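Local coordinates for Dbv8 protein (Nonomuraea, PDB 4MFZ) that probably transfers a long fatty acyl chain from acyl-CoA, such as the bound decanoyl-CoA, to an amine of a glycopeptide antibiotic, as a GNAT-family N-acyltransferase, at residues Leu142-His146 with Leu188-Tyr194; Gly279-Asp284 with Arg332-Ile336. One frame throughout, in Å; residues are numbered along the deposited sequence.

Interaction 1: residues Leu142-His146 with Leu188-Tyr194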
# COMPACT_ATOMS: atom_id res chain seq x y z
N LEU A 142 -4.09 13.89 7.91
CA LEU A 142 -4.53 12.53 8.16
C LEU A 142 -4.88 12.36 9.64
O LEU A 142 -5.93 11.80 10.00
CB LEU A 142 -3.41 11.52 7.75
CG LEU A 142 -3.69 10.04 7.97
CD1 LEU A 142 -3.43 9.67 9.43
CD2 LEU A 142 -5.12 9.70 7.60
N ARG A 143 -3.99 12.83 10.49
CA ARG A 143 -4.14 12.77 11.93
C ARG A 143 -5.30 13.61 12.41
O ARG A 143 -6.03 13.17 13.29
CB ARG A 143 -2.83 13.13 12.62
CG ARG A 143 -1.92 11.90 12.63
CD ARG A 143 -0.44 12.22 12.75
NE ARG A 143 0.12 12.25 14.11
CZ ARG A 143 -0.45 11.79 15.23
NH1 ARG A 143 -1.66 11.21 15.24
NH2 ARG A 143 0.22 11.91 16.39
N ARG A 144 -5.52 14.79 11.81
CA ARG A 144 -6.75 15.51 12.12
C ARG A 144 -7.99 14.69 11.79
O ARG A 144 -8.92 14.63 12.60
CB ARG A 144 -6.79 16.89 11.46
CG ARG A 144 -5.90 17.90 12.16
CD ARG A 144 -6.13 19.31 11.61
NE ARG A 144 -5.87 19.44 10.18
CZ ARG A 144 -4.70 19.78 9.64
NH1 ARG A 144 -3.63 20.00 10.40
NH2 ARG A 144 -4.61 19.87 8.32
N PHE A 145 -8.02 14.03 10.64
CA PHE A 145 -9.16 13.16 10.28
C PHE A 145 -9.37 11.98 11.27
O PHE A 145 -10.48 11.72 11.72
CB PHE A 145 -9.03 12.61 8.85
CG PHE A 145 -10.19 11.73 8.44
CD1 PHE A 145 -11.49 12.26 8.33
CD2 PHE A 145 -10.01 10.37 8.20
CE1 PHE A 145 -12.58 11.46 8.00
CE2 PHE A 145 -11.09 9.57 7.84
CZ PHE A 145 -12.38 10.11 7.75
N HIS A 146 -8.30 11.27 11.59
CA HIS A 146 -8.32 10.23 12.60
C HIS A 146 -8.90 10.73 13.91
O HIS A 146 -9.81 10.09 14.43
CB HIS A 146 -6.93 9.62 12.79
CG HIS A 146 -6.56 8.56 11.75
ND1 HIS A 146 -5.57 7.66 11.97
CD2 HIS A 146 -7.09 8.27 10.48
CE1 HIS A 146 -5.45 6.86 10.89
NE2 HIS A 146 -6.37 7.24 9.97
N LEU A 188 -4.24 4.86 2.11
CA LEU A 188 -4.03 4.83 3.56
C LEU A 188 -3.93 6.24 4.13
O LEU A 188 -4.57 6.56 5.14
CB LEU A 188 -2.75 4.05 3.87
CG LEU A 188 -2.44 3.87 5.37
CD1 LEU A 188 -1.71 2.53 5.59
CD2 LEU A 188 -1.61 5.04 5.86
N VAL A 189 -3.17 7.10 3.47
CA VAL A 189 -3.00 8.46 3.96
C VAL A 189 -4.22 9.38 3.71
O VAL A 189 -4.30 10.46 4.28
CB VAL A 189 -1.66 9.11 3.48
CG1 VAL A 189 -1.85 9.93 2.22
CG2 VAL A 189 -1.11 10.02 4.57
N ARG A 190 -5.16 8.91 2.88
CA ARG A 190 -6.48 9.51 2.77
C ARG A 190 -7.48 8.96 3.79
O ARG A 190 -8.67 9.17 3.63
CB ARG A 190 -7.08 9.30 1.39
CG ARG A 190 -6.62 10.26 0.31
CD ARG A 190 -7.27 9.86 -1.03
NE ARG A 190 -8.69 10.14 -1.00
CZ ARG A 190 -9.66 9.28 -1.30
NH1 ARG A 190 -9.40 8.07 -1.74
NH2 ARG A 190 -10.93 9.68 -1.17
N GLY A 191 -7.00 8.25 4.83
CA GLY A 191 -7.87 7.84 5.95
C GLY A 191 -8.80 6.69 5.64
O GLY A 191 -9.81 6.52 6.30
N LEU A 192 -8.44 5.88 4.65
CA LEU A 192 -9.30 4.78 4.15
C LEU A 192 -8.74 3.37 4.40
O LEU A 192 -9.32 2.37 3.91
CB LEU A 192 -9.51 4.95 2.63
CG LEU A 192 -10.82 5.58 2.14
CD1 LEU A 192 -11.41 6.53 3.15
CD2 LEU A 192 -10.74 6.27 0.76
N VAL A 193 -7.60 3.27 5.08
CA VAL A 193 -7.03 1.95 5.42
C VAL A 193 -6.68 1.98 6.90
O VAL A 193 -6.07 2.94 7.38
CB VAL A 193 -5.75 1.60 4.58
CG1 VAL A 193 -5.20 0.21 4.94
CG2 VAL A 193 -6.03 1.67 3.06
N TYR A 194 -7.08 0.93 7.62
CA TYR A 194 -6.73 0.77 9.06
C TYR A 194 -6.08 -0.57 9.29
O TYR A 194 -6.54 -1.57 8.78
CB TYR A 194 -7.98 0.98 9.94
CG TYR A 194 -8.44 2.38 9.71
CD1 TYR A 194 -9.22 2.71 8.57
CD2 TYR A 194 -7.97 3.41 10.51
CE1 TYR A 194 -9.55 4.05 8.30
CE2 TYR A 194 -8.31 4.73 10.25
CZ TYR A 194 -9.09 5.04 9.17
OH TYR A 194 -9.35 6.37 8.94
O HOH W 1 -5.84 5.70 7.50
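Leu142 lays its branched end against the last turn of helix 182-192: CD2 reaches Val189 O at 3.5 Å and Gly191 N nearly as closely, while CB touches Val189 CG2. With CG anti to the backbone N (chi1 179°), the other methyl, CD1, sits over the centre of the His146 ring one turn later. The two helix segments run in the same general direction, 28° apart, with axes 8.8 Å apart. Helix 182-192 ends in a Schellman motif with Gly191, at positive phi, as its C-prime residue. Glycine suits this place: it adopts positive phi easily and, having no side chain, it lets the Phe145 ring close in, with CE2 3.6 Å from Gly191 O at the ring's edge. Among the aromatic residues, the His146 and Tyr194 rings meet obliquely, planes at 35°, with NE2 3.2 Å from Tyr194 CE2. The polar contacts converge on the chain's turn from helix into strand. Tyr194 OH donates to Gly191 O at 2.7 Å, approaching from above the carbonyl plane. One water, in the plane of the His146 ring, bonds to its NE2 and donates to Leu188 O and Val193 O, occupying two buried carbonyls, while Thr156 binds His146 ND1 and helps fix the ring's rotation.

Interaction 2: residues Gly279-Asp284 with Arg332-Ile336; sequences GWTLLD and RSGRI. With MFK (decanoyl-CoA), chain B.
Arg335 and Leu283 meet at about a right angle on adjoining strands, Leu283 CD2 resting 3.8 Å from Arg335 CD. Arginine suits this partly exposed spot because its CD methylene packs on that leucine methyl, and its guanidinium reaches the methyl of Thr281, whose side chain lies beside it and points the same way. Its backbone forms a hydrogen-bonded antiparallel pair with Thr281: Thr281 N donates to Arg335 O at 2.9 Å, almost straight, and Arg335 N returns a bond to Thr281 O. Leu283 N continues the pairing to Ser333 O, so that strand 281-289 forms an outer strand of the mixed sheet of the GNAT-like domain, beside strand 330-337.

Trp280, at the other end, is the residue that carries this pairing into the ligand pocket. Its indole is held between two aliphatic groups. Ile336 CG1 stands over one face in a CH-pi contact, 3.7 Å from the centroid of the five-membered ring, and the decanoyl chain lies over the opposite face, its CCC atom 3.4 Å from Trp280 CE2. Gly334, with no side chain, lies in plane at the indole's edge and lets CE3 approach the strand backbone. Tyr229 OH is hydrogen-bonded to Trp280 NE1.

Arg332 bends at chi2 and chi3 (-80° and -89°), folding its guanidinium back so that NH1 donates to Leu283 O at 3.2 Å, the acceptor in the guanidinium plane and the bond nearly along the C=O axis. Asp284 OD1 remains 4.4 Å from Arg332 NH2, too far for a salt bridge, though its charge may still help orient the arginine. The chemistry thus changes along the pair: polar bonding at the Arg332 end gives way to apolar packing at Trp280, backed by Ile336 on its far face, which implies that the acyl tail is met at the indole by apolar contact rather than by directional bonds.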
# COMPACT_ATOMS: atom_id res chain seq x y z
N GLY A 279 -12.32 -20.45 5.83
CA GLY A 279 -13.36 -19.53 6.30
C GLY A 279 -13.83 -18.63 5.18
O GLY A 279 -14.73 -17.80 5.37
N TRP A 280 -13.19 -18.75 4.02
CA TRP A 280 -13.46 -17.89 2.87
C TRP A 280 -14.27 -18.62 1.85
O TRP A 280 -14.08 -19.80 1.65
CB TRP A 280 -12.14 -17.45 2.26
CG TRP A 280 -11.47 -16.35 3.04
CD1 TRP A 280 -10.88 -16.43 4.32
CD2 TRP A 280 -11.33 -14.94 2.64
NE1 TRP A 280 -10.40 -15.20 4.71
CE2 TRP A 280 -10.63 -14.27 3.74
CE3 TRP A 280 -11.69 -14.21 1.51
CZ2 TRP A 280 -10.32 -12.92 3.69
CZ3 TRP A 280 -11.37 -12.85 1.47
CH2 TRP A 280 -10.70 -12.22 2.54
N THR A 281 -15.18 -17.92 1.18
CA THR A 281 -15.90 -18.54 0.07
C THR A 281 -15.38 -18.06 -1.29
O THR A 281 -15.30 -16.88 -1.53
CB THR A 281 -17.43 -18.34 0.18
OG1 THR A 281 -17.94 -18.08 -1.12
CG2 THR A 281 -17.82 -17.20 1.10
N LEU A 282 -15.00 -19.00 -2.16
CA LEU A 282 -14.40 -18.64 -3.44
C LEU A 282 -15.44 -18.18 -4.46
O LEU A 282 -16.44 -18.84 -4.67
CB LEU A 282 -13.56 -19.81 -4.00
CG LEU A 282 -12.37 -20.27 -3.11
CD1 LEU A 282 -11.60 -21.42 -3.73
CD2 LEU A 282 -11.42 -19.13 -2.78
N LEU A 283 -15.23 -17.02 -5.07
CA LEU A 283 -16.08 -16.59 -6.17
C LEU A 283 -15.71 -17.39 -7.43
O LEU A 283 -14.52 -17.61 -7.72
CB LEU A 283 -15.95 -15.07 -6.40
CG LEU A 283 -16.26 -14.11 -5.23
CD1 LEU A 283 -15.72 -12.71 -5.52
CD2 LEU A 283 -17.74 -14.04 -4.87
N ASP A 284 -16.71 -17.85 -8.17
CA ASP A 284 -16.45 -18.46 -9.48
C ASP A 284 -16.36 -17.37 -10.53
O ASP A 284 -17.32 -16.61 -10.72
CB ASP A 284 -17.52 -19.47 -9.87
CG ASP A 284 -17.64 -20.60 -8.88
OD1 ASP A 284 -16.60 -21.15 -8.46
OD2 ASP A 284 -18.79 -20.94 -8.53
N ARG A 332 -7.18 -16.26 -6.83
CA ARG A 332 -8.64 -16.37 -6.72
C ARG A 332 -9.19 -15.23 -5.90
O ARG A 332 -8.50 -14.70 -5.02
CB ARG A 332 -9.11 -17.73 -6.14
CG ARG A 332 -8.39 -18.96 -6.68
CD ARG A 332 -8.91 -19.42 -8.04
NE ARG A 332 -10.01 -20.35 -7.84
CZ ARG A 332 -11.28 -20.00 -7.90
NH1 ARG A 332 -11.58 -18.76 -8.18
NH2 ARG A 332 -12.24 -20.88 -7.70
N SER A 333 -10.44 -14.86 -6.20
CA SER A 333 -11.19 -13.87 -5.45
C SER A 333 -12.08 -14.57 -4.46
O SER A 333 -12.65 -15.62 -4.74
CB SER A 333 -12.05 -13.02 -6.39
OG SER A 333 -11.20 -12.32 -7.27
N GLY A 334 -12.19 -14.01 -3.27
CA GLY A 334 -12.98 -14.66 -2.23
C GLY A 334 -13.71 -13.62 -1.39
O GLY A 334 -13.41 -12.44 -1.51
N ARG A 335 -14.66 -14.08 -0.57
CA ARG A 335 -15.32 -13.22 0.43
C ARG A 335 -15.48 -13.93 1.77
O ARG A 335 -15.62 -15.14 1.82
CB ARG A 335 -16.74 -12.82 0.01
CG ARG A 335 -16.93 -12.14 -1.33
CD ARG A 335 -18.43 -12.10 -1.64
NE ARG A 335 -19.07 -13.36 -1.21
CZ ARG A 335 -20.15 -13.46 -0.43
NH1 ARG A 335 -20.78 -12.37 0.01
NH2 ARG A 335 -20.61 -14.66 -0.11
N ILE A 336 -15.53 -13.14 2.84
CA ILE A 336 -16.16 -13.51 4.12
C ILE A 336 -17.53 -12.77 4.31
O ILE A 336 -17.65 -11.68 3.80
CB ILE A 336 -15.25 -13.05 5.29
CG1 ILE A 336 -13.83 -13.60 5.18
CG2 ILE A 336 -15.83 -13.48 6.62
CD1 ILE A 336 -12.84 -12.85 6.06
CCG MFK B . -5.23 -17.34 4.95
CCF MFK B . -6.69 -16.87 5.00
CCE MFK B . -6.79 -15.49 4.40
CCD MFK B . -6.85 -15.62 2.90
CCC MFK B . -7.49 -14.37 2.34
CCB MFK B . -6.51 -13.62 1.48
CCA MFK B . -7.29 -12.60 0.67
CBZ MFK B . -6.85 -11.21 1.13
CAK MFK B . -6.10 -10.53 0.01
CAJ MFK B . -4.65 -10.26 0.45
OAL MFK B . -4.36 -9.98 1.62
SAI MFK B . -3.49 -10.35 -0.86
CAH MFK B . -1.89 -10.07 -0.00
CAG MFK B . -1.45 -11.29 0.82
NAF MFK B . -0.21 -10.90 1.52
CAE MFK B . 0.96 -11.53 1.35
OAM MFK B . 1.11 -12.53 0.65
CAD MFK B . 2.14 -10.95 2.17
CAC MFK B . 3.35 -11.90 2.09
NAB MFK B . 2.99 -13.25 2.57
CAA MFK B . 3.29 -13.59 3.83
OAO MFK B . 3.85 -12.81 4.62
CAN MFK B . 2.94 -15.02 4.26
OAU MFK B . 2.63 -15.84 3.12
CAP MFK B . 1.82 -15.09 5.32
CAR MFK B . 0.57 -14.42 4.77
CAS MFK B . 2.19 -14.40 6.63
CAQ MFK B . 1.51 -16.55 5.61
OAT MFK B . 2.69 -17.15 6.10
PAV MFK B . 2.67 -18.38 7.15
OAX MFK B . 1.82 -18.06 8.32
OAW MFK B . 4.08 -18.80 7.38
OAY MFK B . 1.91 -19.43 6.20
PAZ MFK B . 1.87 -21.03 6.35
OBA MFK B . 0.67 -21.50 5.43
OBB MFK B . 1.70 -21.51 7.74
O5' MFK B . 3.15 -21.56 5.52
C5' MFK B . 3.45 -22.93 5.35
C4' MFK B . 4.78 -23.01 4.60
O4' MFK B . 4.95 -22.02 3.51
C3' MFK B . 5.95 -22.74 5.52
O3' MFK B . 7.06 -23.50 5.03
PBV MFK B . 7.95 -24.33 6.09
OBW MFK B . 8.76 -23.19 6.82
OBY MFK B . 8.94 -25.21 5.14
OBX MFK B . 7.22 -25.09 7.10
C2' MFK B . 6.15 -21.24 5.31
O2' MFK B . 7.43 -20.78 5.70
C1' MFK B . 6.02 -21.12 3.82
N9 MFK B . 5.65 -19.73 3.43
C8 MFK B . 4.44 -19.17 3.56
N7 MFK B . 4.52 -17.92 3.07
C5 MFK B . 5.76 -17.73 2.59
C4 MFK B . 6.45 -18.86 2.82
N3 MFK B . 7.72 -18.98 2.41
C2 MFK B . 8.51 -17.88 1.79
N1 MFK B . 7.65 -16.69 1.61
C6 MFK B . 6.36 -16.69 1.99
N6 MFK B . 5.63 -15.59 1.79

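Overall arrangement
From the N terminus, the chain first passes through the helical N-terminal part. Interaction 1 closes a loop of 41 residues, mostly helical, by bringing helix 130-148 against the end of helix 182-192, where the chain enters strand 193-196. The chain then builds the mixed sheet, and interaction 2 closes a second, 47-residue loop by pairing strand 281-289 with strand 330-337. The loops follow in series, neither nested nor crossing. The contacts do not touch; their centres are 28 Å apart, yet both reach one sheet. Strands 193-196 and 281-289 are its outermost strands, so interaction 1 ties the helical part to one border while interaction 2 secures the other, beside the acyl tail.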